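Local coordinates for IPT/TIG domain-containing protein (Bacteroides thetaiotaomicron, PDB 3TC9) that is of unknown function but probably acts as an auxiliary nutrient-binding protein, joining an immunoglobulin-like domain to a six-bladed beta-propeller, at residues Gly137-Leu142 and Leu152-Glu157; Ser179-Ile184 and Met193-Asp198; Pro205-Leu210 and Glu221-Gln226. All coordinates share one frame; numbering follows the deposited sequence.

Contact 1: residues Gly137-Leu142 and Leu152-Glu157. With EDO (1,2-ethanediol), chain U.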
ATOM      1  N   GLY B 137      31.864  -6.585 -10.485  1.00 42.92           N
ATOM      2  CA  GLY B 137      32.314  -7.885 -10.973  1.00 42.47           C
ATOM      3  C   GLY B 137      31.202  -8.908 -10.852  1.00 44.93           C
ATOM      4  O   GLY B 137      31.044  -9.770 -11.727  1.00 45.30           O
ATOM      5  N   GLY B 138      30.429  -8.779  -9.765  1.00 37.79           N
ATOM      6  CA  GLY B 138      29.309  -9.641  -9.434  1.00 36.66           C
ATOM      7  C   GLY B 138      28.479  -9.083  -8.293  1.00 42.69           C
ATOM      8  O   GLY B 138      29.008  -8.429  -7.396  1.00 42.47           O
ATOM      9  N   ALA B 139      27.159  -9.300  -8.358  1.00 40.31           N
ATOM     10  CA  ALA B 139      26.174  -8.939  -7.332  1.00 40.03           C
ATOM     11  C   ALA B 139      25.126 -10.034  -7.350  1.00 43.12           C
ATOM     12  O   ALA B 139      24.039  -9.865  -7.914  1.00 42.59           O
ATOM     13  CB  ALA B 139      25.583  -7.559  -7.597  1.00 40.06           C
ATOM     14  N   VAL B 140      25.515 -11.211  -6.807  1.00 38.46           N
ATOM     15  CA  VAL B 140      24.711 -12.448  -6.833  1.00 36.56           C
ATOM     16  C   VAL B 140      23.669 -12.481  -5.711  1.00 41.37           C
ATOM     17  O   VAL B 140      22.700 -13.236  -5.796  1.00 40.51           O
ATOM     18  CB  VAL B 140      25.588 -13.728  -6.829  1.00 39.07           C
ATOM     19  CG1 VAL B 140      26.606 -13.697  -7.965  1.00 37.67           C
ATOM     20  CG2 VAL B 140      26.277 -13.977  -5.473  1.00 39.57           C
ATOM     21  N   TRP B 141      23.867 -11.665  -4.669  1.00 38.66           N
ATOM     22  CA  TRP B 141      22.956 -11.635  -3.535  1.00 38.23           C
ATOM     23  C   TRP B 141      22.965 -10.246  -2.980  1.00 40.36           C
ATOM     24  O   TRP B 141      24.038  -9.691  -2.757  1.00 39.53           O
ATOM     25  CB  TRP B 141      23.360 -12.681  -2.473  1.00 37.79           C
ATOM     26  CG  TRP B 141      22.231 -13.114  -1.602  1.00 39.05           C
ATOM     27  CD1 TRP B 141      21.862 -12.576  -0.404  1.00 42.23           C
ATOM     28  CD2 TRP B 141      21.298 -14.178  -1.874  1.00 38.68           C
ATOM     29  NE1 TRP B 141      20.772 -13.256   0.104  1.00 41.25           N
ATOM     30  CE2 TRP B 141      20.424 -14.258  -0.768  1.00 41.92           C
ATOM     31  CE3 TRP B 141      21.173 -15.128  -2.911  1.00 39.69           C
ATOM     32  CZ2 TRP B 141      19.401 -15.204  -0.697  1.00 41.05           C
ATOM     33  CZ3 TRP B 141      20.166 -16.074  -2.833  1.00 40.54           C
ATOM     34  CH2 TRP B 141      19.293 -16.108  -1.735  1.00 41.18           C
ATOM     35  N   LEU B 142      21.774  -9.642  -2.867  1.00 35.80           N
ATOM     36  CA  LEU B 142      21.618  -8.273  -2.377  1.00 35.67           C
ATOM     37  C   LEU B 142      20.862  -8.312  -1.052  1.00 39.24           C
ATOM     38  O   LEU B 142      19.871  -9.042  -0.946  1.00 36.74           O
ATOM     39  CB  LEU B 142      20.886  -7.406  -3.423  1.00 34.82           C
ATOM     40  CG  LEU B 142      21.691  -7.040  -4.671  1.00 39.00           C
ATOM     41  CD1 LEU B 142      20.787  -6.617  -5.818  1.00 36.74           C
ATOM     42  CD2 LEU B 142      22.622  -5.898  -4.388  1.00 44.86           C
ATOM     43  N   LEU B 152      23.159  -1.014   1.695  1.00 40.89           N
ATOM     44  CA  LEU B 152      22.799  -2.167   0.882  1.00 39.24           C
ATOM     45  C   LEU B 152      24.069  -2.982   0.611  1.00 44.77           C
ATOM     46  O   LEU B 152      24.987  -2.501  -0.055  1.00 44.90           O
ATOM     47  CB  LEU B 152      22.108  -1.717  -0.427  1.00 37.86           C
ATOM     48  CG  LEU B 152      21.773  -2.823  -1.467  1.00 39.54           C
ATOM     49  CD1 LEU B 152      20.839  -3.886  -0.874  1.00 38.62           C
ATOM     50  CD2 LEU B 152      21.192  -2.207  -2.710  1.00 38.59           C
ATOM     51  N   TYR B 153      24.123  -4.206   1.138  1.00 41.99           N
ATOM     52  CA  TYR B 153      25.274  -5.084   0.940  1.00 41.77           C
ATOM     53  C   TYR B 153      25.034  -6.031  -0.221  1.00 43.70           C
ATOM     54  O   TYR B 153      23.881  -6.390  -0.522  1.00 41.52           O
ATOM     55  CB  TYR B 153      25.594  -5.874   2.224  1.00 43.78           C
ATOM     56  CG  TYR B 153      26.149  -4.999   3.324  1.00 45.83           C
ATOM     57  CD1 TYR B 153      27.511  -4.730   3.404  1.00 47.74           C
ATOM     58  CD2 TYR B 153      25.308  -4.399   4.257  1.00 47.39           C
ATOM     59  CE1 TYR B 153      28.027  -3.892   4.391  1.00 49.07           C
ATOM     60  CE2 TYR B 153      25.814  -3.581   5.264  1.00 50.02           C
ATOM     61  CZ  TYR B 153      27.179  -3.340   5.335  1.00 56.10           C
ATOM     62  OH  TYR B 153      27.688  -2.532   6.319  1.00 56.99           O
ATOM     63  N   LEU B 154      26.131  -6.448  -0.860  1.00 40.34           N
ATOM     64  CA  LEU B 154      26.112  -7.391  -1.978  1.00 39.42           C
ATOM     65  C   LEU B 154      27.314  -8.329  -1.877  1.00 45.15           C
ATOM     66  O   LEU B 154      28.366  -7.922  -1.385  1.00 46.96           O
ATOM     67  CB  LEU B 154      26.071  -6.669  -3.355  1.00 38.74           C
ATOM     68  CG  LEU B 154      27.304  -5.829  -3.815  1.00 45.14           C
ATOM     69  CD1 LEU B 154      28.354  -6.693  -4.560  1.00 44.77           C
ATOM     70  CD2 LEU B 154      26.884  -4.743  -4.775  1.00 47.61           C
ATOM     71  N   VAL B 155      27.170  -9.568  -2.367  1.00 39.83           N
ATOM     72  CA  VAL B 155      28.245 -10.553  -2.459  1.00 40.24           C
ATOM     73  C   VAL B 155      28.362 -10.875  -3.940  1.00 43.96           C
ATOM     74  O   VAL B 155      27.369 -10.791  -4.648  1.00 41.10           O
ATOM     75  CB  VAL B 155      28.095 -11.810  -1.554  1.00 44.21           C
ATOM     76  CG1 VAL B 155      28.253 -11.446  -0.082  1.00 45.05           C
ATOM     77  CG2 VAL B 155      26.789 -12.559  -1.805  1.00 42.65           C
ATOM     78  N   GLY B 156      29.563 -11.196  -4.404  1.00 43.52           N
ATOM     79  CA  GLY B 156      29.801 -11.390  -5.827  1.00 43.35           C
ATOM     80  C   GLY B 156      30.558 -12.621  -6.243  1.00 50.22           C
ATOM     81  O   GLY B 156      31.332 -12.546  -7.200  1.00 52.17           O
ATOM     82  N   GLU B 157      30.297 -13.774  -5.581  1.00 47.03           N
ATOM     83  CA  GLU B 157      30.953 -15.068  -5.829  1.00 47.50           C
ATOM     84  C   GLU B 157      32.461 -14.904  -5.611  1.00 50.77           C
ATOM     85  O   GLU B 157      32.868 -14.682  -4.468  1.00 50.51           O
ATOM     86  CB  GLU B 157      30.607 -15.663  -7.212  1.00 48.74           C
ATOM     87  CG  GLU B 157      29.301 -16.445  -7.216  1.00 64.80           C
ATOM     88  CD  GLU B 157      28.706 -16.848  -8.555  1.00 96.96           C
ATOM     89  OE1 GLU B 157      29.357 -16.640  -9.607  1.00 88.41           O
ATOM     90  OE2 GLU B 157      27.574 -17.390  -8.543  1.00 96.06           O
TER
HETATM   91  C1  EDO U 494      23.726 -17.238  -5.815  1.00 58.26           C
HETATM   92  O1  EDO U 494      23.846 -17.205  -4.399  1.00 59.26           O
HETATM   93  C2  EDO U 494      22.312 -16.784  -6.138  1.00 58.32           C
HETATM   94  O2  EDO U 494      22.346 -15.593  -6.930  1.00 57.03           O

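Contact 2: residues Ser179-Ile184 and Met193-Asp198. With EDO (1,2-ethanediol), chain U.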
ATOM      1  N   SER B 179      36.643 -17.459  -2.319  1.00 56.17           N
ATOM      2  CA  SER B 179      36.538 -18.106  -3.632  1.00 55.06           C
ATOM      3  C   SER B 179      35.162 -18.049  -4.295  1.00 57.20           C
ATOM      4  O   SER B 179      35.119 -17.864  -5.517  1.00 54.91           O
ATOM      5  CB  SER B 179      36.968 -19.565  -3.540  1.00 57.31           C
ATOM      6  OG  SER B 179      36.146 -20.293  -2.647  1.00 61.23           O
ATOM      7  N   LYS B 180      34.056 -18.297  -3.540  1.00 53.53           N
ATOM      8  CA  LYS B 180      32.713 -18.309  -4.140  1.00 50.75           C
ATOM      9  C   LYS B 180      31.615 -17.982  -3.101  1.00 52.28           C
ATOM     10  O   LYS B 180      30.913 -18.881  -2.637  1.00 50.99           O
ATOM     11  CB  LYS B 180      32.454 -19.667  -4.815  1.00 51.45           C
ATOM     12  CG  LYS B 180      31.349 -19.665  -5.867  1.00 49.27           C
ATOM     13  CD  LYS B 180      31.132 -21.090  -6.376  1.00 61.91           C
ATOM     14  CE  LYS B 180      30.115 -21.176  -7.480  1.00 76.34           C
ATOM     15  NZ  LYS B 180      29.590 -22.561  -7.636  1.00 89.70           N
ATOM     16  N   VAL B 181      31.455 -16.684  -2.768  1.00 47.45           N
ATOM     17  CA  VAL B 181      30.452 -16.221  -1.806  1.00 46.47           C
ATOM     18  C   VAL B 181      29.040 -16.244  -2.447  1.00 49.69           C
ATOM     19  O   VAL B 181      28.805 -15.586  -3.457  1.00 48.67           O
ATOM     20  CB  VAL B 181      30.778 -14.851  -1.213  1.00 49.49           C
ATOM     21  CG1 VAL B 181      29.933 -14.612   0.029  1.00 49.16           C
ATOM     22  CG2 VAL B 181      32.262 -14.740  -0.890  1.00 50.21           C
ATOM     23  N   ARG B 182      28.104 -16.972  -1.818  1.00 45.04           N
ATOM     24  CA  ARG B 182      26.780 -17.213  -2.369  1.00 43.38           C
ATOM     25  C   ARG B 182      25.667 -16.366  -1.781  1.00 47.21           C
ATOM     26  O   ARG B 182      24.808 -15.900  -2.525  1.00 45.36           O
ATOM     27  CB  ARG B 182      26.413 -18.703  -2.188  1.00 42.36           C
ATOM     28  CG  ARG B 182      27.349 -19.689  -2.895  1.00 45.14           C
ATOM     29  CD  ARG B 182      27.418 -19.467  -4.404  1.00 51.74           C
ATOM     30  NE  ARG B 182      26.099 -19.560  -5.028  1.00 58.08           N
ATOM     31  CZ  ARG B 182      25.608 -20.664  -5.586  1.00 70.18           C
ATOM     32  NH1 ARG B 182      26.337 -21.774  -5.640  1.00 56.31           N
ATOM     33  NH2 ARG B 182      24.400 -20.658  -6.126  1.00 50.60           N
ATOM     34  N   THR B 183      25.622 -16.231  -0.456  1.00 46.29           N
ATOM     35  CA  THR B 183      24.543 -15.519   0.211  1.00 45.33           C
ATOM     36  C   THR B 183      25.035 -14.663   1.353  1.00 48.41           C
ATOM     37  O   THR B 183      26.183 -14.775   1.784  1.00 48.57           O
ATOM     38  CB  THR B 183      23.443 -16.517   0.762  1.00 52.31           C
ATOM     39  OG1 THR B 183      23.986 -17.412   1.739  1.00 52.04           O
ATOM     40  CG2 THR B 183      22.695 -17.285  -0.329  1.00 46.19           C
ATOM     41  N   ILE B 184      24.099 -13.812   1.833  1.00 44.87           N
ATOM     42  CA  ILE B 184      24.150 -12.916   2.982  1.00 44.93           C
ATOM     43  C   ILE B 184      22.892 -13.098   3.770  1.00 49.48           C
ATOM     44  O   ILE B 184      21.785 -13.010   3.211  1.00 47.88           O
ATOM     45  CB  ILE B 184      24.285 -11.395   2.633  1.00 47.25           C
ATOM     46  CG1 ILE B 184      25.250 -11.090   1.515  1.00 47.03           C
ATOM     47  CG2 ILE B 184      24.505 -10.505   3.891  1.00 48.26           C
ATOM     48  CD1 ILE B 184      24.724 -10.021   0.593  1.00 53.69           C
HETATM   49  N   MSE B 193      26.755 -10.344  10.410  1.00 58.62           N
HETATM   50  CA  MSE B 193      26.397 -10.672   9.045  1.00 57.08           C
HETATM   51  C   MSE B 193      26.988 -12.055   8.720  1.00 61.12           C
HETATM   52  O   MSE B 193      28.189 -12.277   8.891  1.00 62.85           O
HETATM   53  CB  MSE B 193      26.908  -9.566   8.105  1.00 58.80           C
HETATM   54  CG  MSE B 193      26.995  -9.972   6.655  1.00 64.71           C
HETATM   55 SE   MSE B 193      27.170  -8.452   5.499  0.75 72.04          SE
HETATM   56  CE  MSE B 193      28.896  -7.957   5.887  1.00 70.35           C
ATOM     57  N   ILE B 194      26.145 -12.977   8.269  1.00 55.59           N
ATOM     58  CA  ILE B 194      26.578 -14.322   7.905  1.00 55.75           C
ATOM     59  C   ILE B 194      26.863 -14.366   6.406  1.00 59.98           C
ATOM     60  O   ILE B 194      25.961 -14.113   5.606  1.00 58.84           O
ATOM     61  CB  ILE B 194      25.567 -15.429   8.303  1.00 58.14           C
ATOM     62  CG1 ILE B 194      24.793 -15.177   9.646  1.00 58.39           C
ATOM     63  CG2 ILE B 194      26.161 -16.837   8.121  1.00 59.37           C
ATOM     64  CD1 ILE B 194      25.493 -15.389  10.886  1.00 60.59           C
ATOM     65  N   ILE B 195      28.104 -14.717   6.043  1.00 56.38           N
ATOM     66  CA  ILE B 195      28.583 -14.824   4.662  1.00 55.12           C
ATOM     67  C   ILE B 195      28.847 -16.309   4.387  1.00 54.21           C
ATOM     68  O   ILE B 195      29.584 -16.953   5.134  1.00 53.46           O
ATOM     69  CB  ILE B 195      29.844 -13.912   4.502  1.00 59.95           C
ATOM     70  CG1 ILE B 195      29.489 -12.407   4.601  1.00 60.96           C
ATOM     71  CG2 ILE B 195      30.675 -14.212   3.266  1.00 61.60           C
ATOM     72  CD1 ILE B 195      28.387 -11.884   3.678  1.00 70.39           C
ATOM     73  N   THR B 196      28.214 -16.850   3.340  1.00 46.55           N
ATOM     74  CA  THR B 196      28.304 -18.263   2.965  1.00 45.94           C
ATOM     75  C   THR B 196      29.229 -18.471   1.755  1.00 49.76           C
ATOM     76  O   THR B 196      29.028 -17.836   0.709  1.00 48.63           O
ATOM     77  CB  THR B 196      26.906 -18.811   2.699  1.00 50.67           C
ATOM     78  OG1 THR B 196      26.137 -18.638   3.888  1.00 50.36           O
ATOM     79  CG2 THR B 196      26.918 -20.269   2.326  1.00 51.39           C
ATOM     80  N   ASN B 197      30.220 -19.382   1.903  1.00 46.39           N
ATOM     81  CA  ASN B 197      31.212 -19.710   0.881  1.00 47.32           C
ATOM     82  C   ASN B 197      30.997 -21.122   0.309  1.00 54.00           C
ATOM     83  O   ASN B 197      30.878 -22.098   1.054  1.00 53.97           O
ATOM     84  CB  ASN B 197      32.637 -19.570   1.442  1.00 46.00           C
ATOM     85  CG  ASN B 197      33.681 -19.331   0.391  1.00 59.99           C
ATOM     86  OD1 ASN B 197      33.531 -18.497  -0.518  1.00 55.45           O
ATOM     87  ND2 ASN B 197      34.778 -20.040   0.500  1.00 54.09           N
ATOM     88  N   ASP B 198      30.930 -21.215  -1.025  1.00 52.26           N
ATOM     89  CA  ASP B 198      30.731 -22.485  -1.739  1.00 53.06           C
ATOM     90  C   ASP B 198      32.092 -23.054  -2.148  1.00 55.95           C
ATOM     91  O   ASP B 198      32.681 -22.594  -3.131  1.00 55.44           O
ATOM     92  CB  ASP B 198      29.810 -22.269  -2.974  1.00 54.17           C
ATOM     93  CG  ASP B 198      29.243 -23.513  -3.646  1.00 60.99           C
ATOM     94  OD1 ASP B 198      29.769 -24.638  -3.382  1.00 61.72           O
ATOM     95  OD2 ASP B 198      28.305 -23.366  -4.472  1.00 62.53           O
TER
HETATM   96  C1  EDO U 494      23.726 -17.238  -5.815  1.00 58.26           C
HETATM   97  O1  EDO U 494      23.846 -17.205  -4.399  1.00 59.26           O
HETATM   98  C2  EDO U 494      22.312 -16.784  -6.138  1.00 58.32           C
HETATM   99  O2  EDO U 494      22.346 -15.593  -6.930  1.00 57.03           O
HETATM  100  O   HOH W   1      24.705 -16.449   4.051  1.00 44.72           O

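Contact 3: residues Pro205-Leu210 and Glu221-Gln226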
ATOM      1  N   PRO B 205      35.755 -23.685   6.079  1.00 52.42           N
ATOM      2  CA  PRO B 205      34.427 -23.126   6.415  1.00 51.04           C
ATOM      3  C   PRO B 205      33.452 -22.899   5.244  1.00 54.40           C
ATOM      4  O   PRO B 205      33.843 -22.591   4.104  1.00 52.33           O
ATOM      5  CB  PRO B 205      34.746 -21.778   7.081  1.00 52.81           C
ATOM      6  CG  PRO B 205      36.227 -21.764   7.311  1.00 58.64           C
ATOM      7  CD  PRO B 205      36.820 -22.676   6.293  1.00 54.25           C
ATOM      8  N   ASN B 206      32.144 -23.043   5.562  1.00 50.36           N
ATOM      9  CA  ASN B 206      31.052 -22.755   4.627  1.00 48.30           C
ATOM     10  C   ASN B 206      30.396 -21.461   5.060  1.00 51.29           C
ATOM     11  O   ASN B 206      30.020 -20.684   4.205  1.00 50.35           O
ATOM     12  CB  ASN B 206      30.023 -23.902   4.495  1.00 44.04           C
ATOM     13  CG  ASN B 206      29.448 -24.501   5.777  1.00 63.39           C
ATOM     14  OD1 ASN B 206      29.650 -24.005   6.894  1.00 49.93           O
ATOM     15  ND2 ASN B 206      28.698 -25.601   5.640  1.00 51.89           N
ATOM     16  N   ASN B 207      30.319 -21.200   6.378  1.00 48.95           N
ATOM     17  CA  ASN B 207      29.687 -20.002   6.926  1.00 48.75           C
ATOM     18  C   ASN B 207      30.650 -19.193   7.774  1.00 55.28           C
ATOM     19  O   ASN B 207      31.319 -19.714   8.658  1.00 56.28           O
ATOM     20  CB  ASN B 207      28.434 -20.372   7.738  1.00 51.27           C
ATOM     21  CG  ASN B 207      27.355 -20.967   6.866  1.00 65.49           C
ATOM     22  OD1 ASN B 207      26.918 -20.355   5.886  1.00 58.33           O
ATOM     23  ND2 ASN B 207      26.941 -22.188   7.160  1.00 52.54           N
ATOM     24  N   TYR B 208      30.738 -17.913   7.449  1.00 53.53           N
ATOM     25  CA  TYR B 208      31.570 -16.913   8.098  1.00 55.70           C
ATOM     26  C   TYR B 208      30.679 -15.878   8.737  1.00 62.45           C
ATOM     27  O   TYR B 208      29.601 -15.599   8.215  1.00 60.53           O
ATOM     28  CB  TYR B 208      32.518 -16.231   7.084  1.00 56.51           C
ATOM     29  CG  TYR B 208      33.545 -17.148   6.460  1.00 58.23           C
ATOM     30  CD1 TYR B 208      33.266 -17.844   5.284  1.00 59.88           C
ATOM     31  CD2 TYR B 208      34.810 -17.295   7.022  1.00 59.49           C
ATOM     32  CE1 TYR B 208      34.214 -18.676   4.694  1.00 62.43           C
ATOM     33  CE2 TYR B 208      35.769 -18.122   6.438  1.00 60.75           C
ATOM     34  CZ  TYR B 208      35.466 -18.813   5.275  1.00 68.33           C
ATOM     35  OH  TYR B 208      36.389 -19.654   4.706  1.00 68.08           O
ATOM     36  N   ILE B 209      31.137 -15.286   9.841  1.00 63.05           N
ATOM     37  CA  ILE B 209      30.409 -14.245  10.557  1.00 63.99           C
ATOM     38  C   ILE B 209      31.239 -12.936  10.526  1.00 68.81           C
ATOM     39  O   ILE B 209      32.453 -12.958  10.740  1.00 69.85           O
ATOM     40  CB  ILE B 209      30.023 -14.738  11.983  1.00 68.95           C
ATOM     41  CG1 ILE B 209      28.910 -13.906  12.602  1.00 69.30           C
ATOM     42  CG2 ILE B 209      31.211 -14.973  12.937  1.00 72.38           C
ATOM     43  CD1 ILE B 209      28.004 -14.709  13.565  1.00 81.37           C
ATOM     44  N   LEU B 210      30.596 -11.829  10.137  1.00 64.54           N
ATOM     45  CA  LEU B 210      31.220 -10.506  10.077  1.00 64.32           C
ATOM     46  C   LEU B 210      30.537  -9.625  11.101  1.00 68.83           C
ATOM     47  O   LEU B 210      29.355  -9.311  10.968  1.00 69.17           O
ATOM     48  CB  LEU B 210      31.163  -9.873   8.667  1.00 63.09           C
ATOM     49  CG  LEU B 210      32.048 -10.465   7.566  1.00 67.42           C
ATOM     50  CD1 LEU B 210      31.734  -9.847   6.257  1.00 66.39           C
ATOM     51  CD2 LEU B 210      33.507 -10.196   7.812  1.00 71.39           C
ATOM     52  N   GLU B 221      34.983 -17.791  11.492  1.00 68.99           N
ATOM     53  CA  GLU B 221      34.324 -18.982  10.980  1.00 67.23           C
ATOM     54  C   GLU B 221      33.164 -19.322  11.924  1.00 69.65           C
ATOM     55  O   GLU B 221      33.307 -19.168  13.137  1.00 69.95           O
ATOM     56  CB  GLU B 221      35.376 -20.104  10.895  1.00 69.68           C
ATOM     57  CG  GLU B 221      34.879 -21.527  10.737  1.00 80.84           C
ATOM     58  CD  GLU B 221      35.891 -22.550  11.219  1.00104.56           C
ATOM     59  OE1 GLU B 221      37.075 -22.469  10.809  1.00 87.59           O
ATOM     60  OE2 GLU B 221      35.503 -23.412  12.042  1.00101.97           O
ATOM     61  N   LEU B 222      32.005 -19.734  11.369  1.00 63.98           N
ATOM     62  CA  LEU B 222      30.826 -20.110  12.157  1.00 63.09           C
ATOM     63  C   LEU B 222      30.631 -21.637  12.113  1.00 66.12           C
ATOM     64  O   LEU B 222      30.439 -22.264  13.158  1.00 66.62           O
ATOM     65  CB  LEU B 222      29.576 -19.358  11.657  1.00 61.12           C
ATOM     66  CG  LEU B 222      28.288 -19.538  12.445  1.00 65.13           C
ATOM     67  CD1 LEU B 222      28.328 -18.795  13.772  1.00 66.30           C
ATOM     68  CD2 LEU B 222      27.127 -19.069  11.639  1.00 65.45           C
ATOM     69  N   THR B 223      30.682 -22.214  10.899  1.00 61.07           N
ATOM     70  CA  THR B 223      30.573 -23.655  10.621  1.00 60.85           C
ATOM     71  C   THR B 223      31.560 -24.004   9.487  1.00 63.05           C
ATOM     72  O   THR B 223      31.986 -23.123   8.733  1.00 60.76           O
ATOM     73  CB  THR B 223      29.100 -24.111  10.277  1.00 67.18           C
ATOM     74  OG1 THR B 223      28.648 -23.508   9.062  1.00 67.54           O
ATOM     75  CG2 THR B 223      28.100 -23.831  11.378  1.00 65.22           C
ATOM     76  N   LYS B 224      31.914 -25.289   9.393  1.00 60.70           N
ATOM     77  CA  LYS B 224      32.757 -25.899   8.368  1.00 60.67           C
ATOM     78  C   LYS B 224      31.877 -26.816   7.518  1.00 63.99           C
ATOM     79  O   LYS B 224      30.923 -27.404   8.049  1.00 64.08           O
ATOM     80  CB  LYS B 224      33.908 -26.708   9.015  1.00 64.53           C
ATOM     81  CG  LYS B 224      35.010 -25.857   9.628  1.00 73.62           C
ATOM     82  CD  LYS B 224      36.029 -26.694  10.398  1.00 81.88           C
ATOM     83  CE  LYS B 224      35.732 -26.735  11.882  1.00 94.10           C
ATOM     84  NZ  LYS B 224      36.768 -27.482  12.642  1.00102.40           N
ATOM     85  N   GLY B 225      32.191 -26.941   6.231  1.00 58.50           N
ATOM     86  CA  GLY B 225      31.425 -27.820   5.358  1.00 57.31           C
ATOM     87  C   GLY B 225      31.639 -27.587   3.881  1.00 60.76           C
ATOM     88  O   GLY B 225      31.860 -26.453   3.443  1.00 59.02           O
ATOM     89  N   GLN B 226      31.552 -28.661   3.097  1.00 57.41           N
ATOM     90  CA  GLN B 226      31.737 -28.559   1.650  1.00 56.59           C
ATOM     91  C   GLN B 226      30.418 -28.282   0.906  1.00 59.12           C
ATOM     92  O   GLN B 226      29.325 -28.607   1.385  1.00 58.39           O
ATOM     93  CB  GLN B 226      32.402 -29.826   1.083  1.00 58.63           C
ATOM     94  CG  GLN B 226      31.592 -31.103   1.311  1.00 70.86           C
ATOM     95  CD  GLN B 226      32.228 -32.329   0.712  1.00 86.68           C
ATOM     96  OE1 GLN B 226      33.005 -32.272  -0.262  1.00 82.02           O
ATOM     97  NE2 GLN B 226      31.858 -33.473   1.256  1.00 68.51           N
TER

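Contact 1: residues Gly137-Leu142 and Leu152-Glu157
The indole of Trp141 leads away from its partner Val155, which meets the tryptophan through CB instead (Trp141 CB to Val155 CG2, 3.5 Å). Ethanediol C2 lies in the ring plane at the indole edge, 3.8 Å from Trp141 CE3, and His274 packs against the ring edge-to-face; CG, anti to the backbone N (chi1 -156°), carries the side chain on from CB. The two segments belong to the beta hairpin of strands 141-145 and 151-156, part of one propeller blade. Val155 N donates to Trp141 O (3.2 Å), while the bond to Val155 O comes from Val140 N rather than from Trp141.

Val140 wedges in crosswise: CG2 reaches Val155 CG2, and CG1 rests 3.8 Å from Glu157 CD, whose carboxylate is salt-bridged to Arg418. An alanine here would probably open a gap beside Val155 CG2 and take away the apolar surface against which the Glu157 chain rests. On the face opposite Trp141 and Val155, Leu142 and Leu154 run side by side, Leu142 CD2 touching Leu154 CB at 3.7 Å, and Leu154 CD1 comes within 3.4 Å of Gly138 O. Ethanediol O2 donates a 2.6 Å hydrogen bond to Val140 O.

Contact 2: residues Ser179-Ile184 and Met193-Asp198
Asp198 lies alongside both Lys180 and Arg182, its CB packed 3.6 Å from Arg182 CG and its carboxylate pointing the same way as the two basic chains. One oxygen serves both: Asp198 OD2 is 2.8 Å from Arg182 NH1, in a salt bridge whose hydrogen bond is bent and weak, and 3.5 Å from Lys180 NZ; the same OD2 accepts from Asn229 ND2. The arginine chain bends at chi2 (-59°) and chi3 (-58°); its guanidinium lies nearly coplanar with the carboxylate, the planes 20° apart. NH1 also pairs with Glu272, so the opposite charges of this salt-bridge network probably stabilise one another; NE makes a weak bond to ethanediol O1.

Asn197 grips the loop before the strand, its OD1 accepting from Lys180 N (3.1 Å) with the donor tilted from the carbonyl plane. On the face shared with Val181, Ile195 presses CG2 to within 3.3 Å of Val181 CG1, tighter than normal van der Waals contact. The reverse face is polar: one water lies 2.6 Å from both Thr183 OG1 and Thr196 OG1 and donates to Thr196 OG1 and Ile194 O. Thr183 OG1 also bonds to Ala231 N, and Thr196 OG1 to Asn207 OD1.

This hairpin forms half of a four-stranded blade: strand 205-211 continues the sheet beyond 192-197, while Val155 and Trp141 of the preceding blade pack on Val181, Ile184, Ile195 and Thr183.

Contact 3: residues Pro205-Leu210 and Glu221-Gln226
Asn207 and Thr223 face each other as an antiparallel hydrogen-bonded pair, and the main-chain bonds around them are split in both directions. Asn207 O takes Leu222 N at 2.8 Å and, more weakly, Thr223 N. In return Thr223 O takes Asn206 N at 3.2 Å, and Asn207 N over a long, weak bond. Each oxygen thus accepts from two successive amides, the pattern of a classic beta bulge. Leu222 and Asn206 hold the bulged positions, with psi near -49° and -35°, and the register slips by one residue at each.

Side-chain polar bonding centres on the threonine hydroxyl. With OG1 between its own backbone N and carbonyl carbon (chi1 64°), Thr223 receives Asn207 ND2 at 2.9 Å, the hydroxyl lying close to the plane of the amide. The other end of that amide, OD1, bonds to Thr196 OG1 of the neighbouring strand 192-197, so both ends of the Asn207 group have partners and its rotation is probably fixed.

Apolar contacts are looser and lie to either side of this pair along strand 205-211. Pro205 crosses Glu221 at about a right angle, its CB 3.7 Å from Glu221 CG, and its CG also near the carboxylate oxygen OE1. Ile209 CD1 meets Leu222 CD1 at 4.1 Å. The Tyr208 ring meets the Glu221 backbone obliquely, with Tyr208 CD2 4.3 Å from Glu221 CA.

A separate constraint is steric. At the backbone angles of Gly225 a CB would collide with the carbonyl oxygen of Lys224, so a residue without a side chain suits this position as the chain leaves the strand. Paired this way, with strand 219-224 outermost, the segments form the outer hairpin of a four-stranded antiparallel blade, the repeating unit of a beta-propeller.

The three contacts follow one another along the chain and step across two successive propeller blades. Contact 1 belongs to the earlier of the two blades; contacts 2 and 3 are the two hairpins of the next. Contacts 1 and 2, with centres about 10 Å apart, are bridged by a probable hydrogen bond from Val181 N to Glu157 O (3.0 Å) and share the ethanediol, probably a crystallisation additive. Contacts 2 and 3, centred about 9 Å apart, are joined strand to strand, with Asn197 N 2.7 Å from Asn206 O. Contact 3 lies about 18 Å from contact 1, centre to centre, without touching it. A phosphate ion, probably also from crystallisation, sits about 6 Å from Gly138.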